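Local coordinates for Cif-like 1 (Burkholderia cenocepacia, PDB 7JQY), which hydrolyses epoxides as a Cif-like epoxide hydrolase of the alpha/beta hydrolase fold, assembled here as an octamer, at the interface of chains A and B and the interface of chains A and C. Residues are numbered along the deposited sequence; one frame, centred on the assembly and turned at random. Chains: chain A/B/C, Cif-like 1.

Contact 1: the interface of chains A and B. Residues chain A 186, 189-190, 193; chain B 178, 181.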
loop_
_atom_site.group_PDB
_atom_site.type_symbol
_atom_site.label_atom_id
_atom_site.label_comp_id
_atom_site.label_asym_id
_atom_site.label_seq_id
_atom_site.Cartn_x
_atom_site.Cartn_y
_atom_site.Cartn_z
ATOM N N LYS A 186 2.932 8.856 -7.444
ATOM C CA LYS A 186 2.062 10.025 -7.469
ATOM C C LYS A 186 2.376 10.910 -8.670
ATOM O O LYS A 186 2.131 12.120 -8.645
ATOM C CB LYS A 186 2.189 10.824 -6.171
ATOM C CG LYS A 186 2.620 10.002 -4.962
ATOM C CD LYS A 186 1.974 10.526 -3.684
ATOM C CE LYS A 186 0.543 10.029 -3.554
ATOM N NZ LYS A 186 -0.198 10.584 -2.379
ATOM N N ALA A 189 -0.690 12.935 -10.155
ATOM C CA ALA A 189 -1.089 14.103 -9.372
ATOM C C ALA A 189 -0.026 15.198 -9.428
ATOM O O ALA A 189 -0.347 16.387 -9.554
ATOM C CB ALA A 189 -1.365 13.689 -7.929
ATOM N N TYR A 190 1.245 14.819 -9.354
ATOM C CA TYR A 190 2.304 15.822 -9.354
ATOM C C TYR A 190 2.375 16.541 -10.700
ATOM O O TYR A 190 2.426 17.776 -10.747
ATOM C CB TYR A 190 3.632 15.151 -8.999
ATOM C CG TYR A 190 4.829 16.083 -8.855
ATOM C CD1 TYR A 190 5.018 16.825 -7.696
ATOM C CD2 TYR A 190 5.766 16.206 -9.875
ATOM C CE1 TYR A 190 6.109 17.680 -7.550
ATOM C CE2 TYR A 190 6.878 17.054 -9.747
ATOM C CZ TYR A 190 7.038 17.787 -8.581
ATOM O OH TYR A 190 8.112 18.634 -8.430
ATOM N N ASP A 193 -0.857 18.677 -11.789
ATOM C CA ASP A 193 -0.884 19.943 -11.075
ATOM C C ASP A 193 0.165 20.891 -11.636
ATOM O O ASP A 193 -0.125 22.063 -11.914
ATOM C CB ASP A 193 -0.663 19.704 -9.582
ATOM C CG ASP A 193 -0.916 20.944 -8.767
ATOM O OD1 ASP A 193 -2.083 21.174 -8.371
ATOM O OD2 ASP A 193 0.049 21.703 -8.552
ATOM N N ILE B 178 0.474 20.009 -2.201
ATOM C CA ILE B 178 1.466 19.226 -2.931
ATOM C C ILE B 178 2.509 18.680 -1.973
ATOM O O ILE B 178 2.858 17.495 -2.020
ATOM C CB ILE B 178 2.125 20.076 -4.034
ATOM C CG1 ILE B 178 1.122 20.382 -5.152
ATOM C CG2 ILE B 178 3.393 19.384 -4.555
ATOM C CD1 ILE B 178 0.529 19.140 -5.805
ATOM N N MET B 181 0.948 15.966 0.186
ATOM C CA MET B 181 0.655 14.750 -0.567
ATOM C C MET B 181 1.920 13.941 -0.828
ATOM O O MET B 181 1.900 12.710 -0.734
ATOM C CB MET B 181 -0.046 15.117 -1.876
ATOM C CG MET B 181 0.212 14.164 -3.042
ATOM S SD MET B 181 -0.394 14.855 -4.594
ATOM C CE MET B 181 1.159 15.311 -5.411
#
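Helix 187-198 of chain A, with the loop residue A:Lys186 just ahead of it, packs against the short helix 178-183 of chain B. B:Met181 gives up the most surface in the patch, 73 Å². Its SD lies 3.7 Å from CB of A:Ala189, and the bend at chi3 (107°) swings the terminal methyl CE toward the backbone N of A:Tyr190, 4.0 Å away. The small A:Ala189 probably lets the sulfur come close to the helix surface. A:Lys186 runs antiparallel alongside B:Met181, with the lysine CD 4.1 Å from the methionine CG. The ammonium NZ ends 3.4 Å from the backbone O of B:Met181, a weak hydrogen bond at most. One helical turn beyond A:Ala189, A:Asp193 and B:Ile178 approach head-on. The delta-methyl CD1 of B:Ile178 lies 3.8 Å from the carboxylate carbon CG of A:Asp193; the methyl packs against the carboxylate group itself, a van der Waals contact. The pairing is thus mainly van der Waals packing on a methionine, and its twin recurs with the chains exchanged. It helps hold two subunits together in the octamer.

Contact 2: the interface of chains A and B. Residues chain A 172, 178, 182; chain B 172, 182-183, 186, 190.
This is a two-fold symmetric, largely apolar interface between two copies of the protein, and it helps join chains A and B within the octameric assembly. A:Leu182, with 88 Å² of its surface hidden, is its main inserted side chain. With CG anti to the carbonyl carbon (chi1 -70°), the branch is directed at B:Ile183, which both CD1 and CD2 touch. CD1 reaches CG1 of B:Ile183 at 3.8 Å, the two side chains passing at a slant. The same methyl lies 4.0 Å from CE1 of B:Tyr190, whose side chain runs at about a right angle to the leucine. Within chain B, CD1 of B:Ile183 sits 3.5 Å above one face of that phenol ring, toward its rim, and probably helps to fix the surface that the leucine meets. Around the two-fold the two Leu182 residues meet through their beta-carbons, A:Leu182 CB lying 4.0 Å from B:Leu182 CB. A:Leu172 and B:Leu182 reach toward each other tip to tip, CD2 to CD1 at 4.0 Å. At the margin of the leucine packing, water 1 bridges the two backbone carbonyls, 2.9 Å from O of A:Leu182 and 2.7 Å from O of B:Leu182. Leu172 belongs to helix 169-173, Leu182 and Ile183 to helix 178-183, and Tyr190 to helix 187-198, a run of helices between strands 142-146 and 250-255 of the alpha/beta hydrolase fold.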
loop_
_atom_site.group_PDB
_atom_site.type_symbol
_atom_site.label_atom_id
_atom_site.label_comp_id
_atom_site.label_asym_id
_atom_site.label_seq_id
_atom_site.Cartn_x
_atom_site.Cartn_y
_atom_site.Cartn_z
ATOM N N LEU A 172 13.696 20.828 -5.244
ATOM C CA LEU A 172 13.257 19.449 -5.020
ATOM C C LEU A 172 13.851 18.493 -6.049
ATOM O O LEU A 172 14.366 17.428 -5.693
ATOM C CB LEU A 172 11.724 19.372 -5.039
ATOM C CG LEU A 172 11.058 17.991 -5.184
ATOM C CD1 LEU A 172 11.486 17.010 -4.083
ATOM C CD2 LEU A 172 9.527 18.118 -5.197
ATOM N N ILE A 178 15.724 11.578 -2.987
ATOM C CA ILE A 178 14.594 12.101 -2.227
ATOM C C ILE A 178 13.447 12.454 -3.163
ATOM O O ILE A 178 12.295 12.061 -2.937
ATOM C CB ILE A 178 15.022 13.307 -1.377
ATOM C CG1 ILE A 178 15.985 12.848 -0.287
ATOM C CG2 ILE A 178 13.803 13.985 -0.768
ATOM C CD1 ILE A 178 15.387 11.784 0.606
ATOM N N LEU A 182 9.668 10.650 -3.056
ATOM C CA LEU A 182 8.463 11.413 -2.769
ATOM C C LEU A 182 7.441 11.276 -3.888
ATOM O O LEU A 182 6.236 11.159 -3.625
ATOM C CB LEU A 182 8.813 12.885 -2.562
ATOM C CG LEU A 182 9.586 13.259 -1.296
ATOM C CD1 LEU A 182 9.499 14.774 -1.049
ATOM C CD2 LEU A 182 9.095 12.468 -0.084
ATOM N N LEU B 172 9.379 23.678 -2.125
ATOM C CA LEU B 172 8.449 22.567 -1.949
ATOM C C LEU B 172 7.492 22.833 -0.797
ATOM O O LEU B 172 6.269 22.730 -0.953
ATOM C CB LEU B 172 9.218 21.260 -1.723
ATOM C CG LEU B 172 8.386 20.059 -1.238
ATOM C CD1 LEU B 172 7.292 19.672 -2.238
ATOM C CD2 LEU B 172 9.270 18.862 -0.934
ATOM N N LEU B 182 3.046 14.619 -1.118
ATOM C CA LEU B 182 4.287 13.900 -1.412
ATOM C C LEU B 182 4.882 13.273 -0.158
ATOM O O LEU B 182 5.391 12.146 -0.201
ATOM C CB LEU B 182 5.326 14.839 -2.042
ATOM C CG LEU B 182 5.104 15.413 -3.446
ATOM C CD1 LEU B 182 6.395 16.023 -3.974
ATOM C CD2 LEU B 182 4.591 14.349 -4.382
ATOM N N ILE B 183 4.839 13.988 0.966
ATOM C CA ILE B 183 5.573 13.557 2.151
ATOM C C ILE B 183 4.718 12.726 3.120
ATOM O O ILE B 183 5.275 11.945 3.908
ATOM C CB ILE B 183 6.197 14.800 2.823
ATOM C CG1 ILE B 183 7.241 15.437 1.873
ATOM C CG2 ILE B 183 6.873 14.446 4.163
ATOM C CD1 ILE B 183 7.619 16.865 2.206
ATOM N N LYS B 186 5.867 9.363 4.354
ATOM C CA LYS B 186 7.316 9.306 4.169
ATOM C C LYS B 186 8.012 10.309 5.091
ATOM O O LYS B 186 9.093 10.821 4.771
ATOM C CB LYS B 186 7.697 9.572 2.708
ATOM C CG LYS B 186 6.978 8.712 1.664
ATOM C CD LYS B 186 7.583 7.318 1.556
ATOM C CE LYS B 186 7.169 6.630 0.248
ATOM N NZ LYS B 186 8.332 6.120 -0.556
ATOM N N TYR B 190 12.001 11.319 4.934
ATOM C CA TYR B 190 12.229 12.708 4.558
ATOM C C TYR B 190 12.967 13.461 5.657
ATOM O O TYR B 190 13.908 14.220 5.379
ATOM C CB TYR B 190 10.890 13.379 4.248
ATOM C CG TYR B 190 10.961 14.813 3.759
ATOM C CD1 TYR B 190 11.356 15.113 2.458
ATOM C CD2 TYR B 190 10.580 15.864 4.584
ATOM C CE1 TYR B 190 11.398 16.436 2.009
ATOM C CE2 TYR B 190 10.618 17.177 4.145
ATOM C CZ TYR B 190 11.026 17.461 2.860
ATOM O OH TYR B 190 11.054 18.778 2.437
HETATM O O HOH W 1 4.452 10.006 -1.624
#

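Contact 3: the interface of chains A and C. Residues chain A 91-92, 218-219, 222; chain C 176-177.
A:Arg222 and C:Asp177 form a side-on salt bridge, their guanidinium and carboxylate planes only 18° apart. NE of the arginine donates to OD2 of the aspartate at 2.8 Å, and NH2 donates to OD1 at 3.0 Å, the second bond nearly straight. Each carboxylate oxygen uses its syn lone pair, so the two bonds limit rotation of both groups. The arginine chain bends at chi3 (67°), which helps turn this side of the guanidinium toward chain C. Chain A holds the guanidinium at its in-plane edge: NH2 also bonds the backbone O of A:Lys91 at 2.7 Å, and NH1 bonds the backbone O of A:Pro92 at 2.8 Å. Both acceptors lie in the guanidinium plane, although NH2 stands well above the carbonyl plane of A:Lys91. The aliphatic CD of C:Arg176 rests over the rim of one guanidinium face, and this residue keeps its own charged end farther away. C:Asp177 packs its carboxylate over A:Gly219, where no side chain intervenes, and its CB also lies near A:Pro218. The pairing probably helps set the register of chains A and C in the octamer. Water 2 links the two sides, 2.9 Å from O of A:Lys91 and 3.0 Å from NH1 of C:Arg176.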
loop_
_atom_site.group_PDB
_atom_site.type_symbol
_atom_site.label_atom_id
_atom_site.label_comp_id
_atom_site.label_asym_id
_atom_site.label_seq_id
_atom_site.Cartn_x
_atom_site.Cartn_y
_atom_site.Cartn_z
ATOM N N LYS A 91 17.249 5.005 -20.427
ATOM C CA LYS A 91 17.486 5.799 -19.227
ATOM C C LYS A 91 18.866 5.437 -18.689
ATOM O O LYS A 91 18.971 4.723 -17.681
ATOM C CB LYS A 91 16.409 5.530 -18.169
ATOM C CG LYS A 91 15.074 6.182 -18.435
ATOM C CD LYS A 91 14.132 5.264 -19.185
ATOM C CE LYS A 91 12.779 5.927 -19.388
ATOM N NZ LYS A 91 12.111 5.436 -20.621
ATOM N N PRO A 92 19.954 5.920 -19.321
ATOM C CA PRO A 92 21.290 5.540 -18.838
ATOM C C PRO A 92 21.618 6.141 -17.481
ATOM O O PRO A 92 20.827 6.900 -16.911
ATOM C CB PRO A 92 22.235 6.076 -19.927
ATOM C CG PRO A 92 21.493 7.153 -20.597
ATOM C CD PRO A 92 20.019 6.797 -20.506
ATOM N N PRO A 218 9.653 2.800 -15.215
ATOM C CA PRO A 218 10.898 2.609 -14.460
ATOM C C PRO A 218 12.041 3.479 -14.976
ATOM O O PRO A 218 12.353 3.486 -16.168
ATOM C CB PRO A 218 11.192 1.121 -14.654
ATOM C CG PRO A 218 9.812 0.504 -14.857
ATOM C CD PRO A 218 9.070 1.519 -15.662
ATOM N N GLY A 219 12.646 4.238 -14.059
ATOM C CA GLY A 219 13.760 5.105 -14.367
ATOM C C GLY A 219 13.409 6.471 -14.906
ATOM O O GLY A 219 14.288 7.337 -14.952
ATOM N N ARG A 222 13.908 9.313 -12.256
ATOM C CA ARG A 222 15.323 9.565 -12.013
ATOM C C ARG A 222 15.958 10.308 -13.186
ATOM O O ARG A 222 16.618 11.334 -13.001
ATOM C CB ARG A 222 16.068 8.252 -11.746
ATOM C CG ARG A 222 17.607 8.422 -11.873
ATOM C CD ARG A 222 18.341 7.089 -11.828
ATOM N NE ARG A 222 18.043 6.259 -12.992
ATOM C CZ ARG A 222 18.688 6.323 -14.154
ATOM N NH1 ARG A 222 19.690 7.187 -14.327
ATOM N NH2 ARG A 222 18.340 5.513 -15.146
ATOM N N ARG C 176 19.361 -1.518 -14.265
ATOM C CA ARG C 176 19.147 -0.198 -13.681
ATOM C C ARG C 176 17.659 0.125 -13.605
ATOM O O ARG C 176 16.927 -0.063 -14.580
ATOM C CB ARG C 176 19.877 0.871 -14.504
ATOM C CG ARG C 176 19.965 2.238 -13.829
ATOM C CD ARG C 176 21.006 3.141 -14.511
ATOM N NE ARG C 176 22.385 2.813 -14.141
ATOM C CZ ARG C 176 23.277 2.264 -14.963
ATOM N NH1 ARG C 176 22.941 1.974 -16.216
ATOM N NH2 ARG C 176 24.511 2.000 -14.534
ATOM N N ASP C 177 17.228 0.629 -12.439
ATOM C CA ASP C 177 15.853 1.027 -12.129
ATOM C C ASP C 177 14.941 -0.176 -11.914
ATOM O O ASP C 177 14.052 -0.135 -11.056
ATOM C CB ASP C 177 15.263 1.934 -13.214
ATOM C CG ASP C 177 16.185 3.089 -13.578
ATOM O OD1 ASP C 177 16.421 3.300 -14.783
ATOM O OD2 ASP C 177 16.647 3.801 -12.662
HETATM O O HOH W 2 20.347 2.116 -17.648
#

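Contacts 1 and 2 are neighbouring parts of one A-B interface, their C-alpha centres about 11 Å apart. Both use helices 178-183 and 187-198, and Ile178, Lys186 and Tyr190 occur in each, taken from either chain as the two-fold demands. Contact 3 joins chain A to a different partner; its centre lies about 21 Å from contact 1 and 19 Å from contact 2. Its Arg176 and Asp177 directly precede helix 178-183, so one stretch of sequence serves both interfaces. Chain A thus binds two neighbours, in the patches described by mainly apolar packing toward B and a salt bridge toward C, consistent with building an octamer.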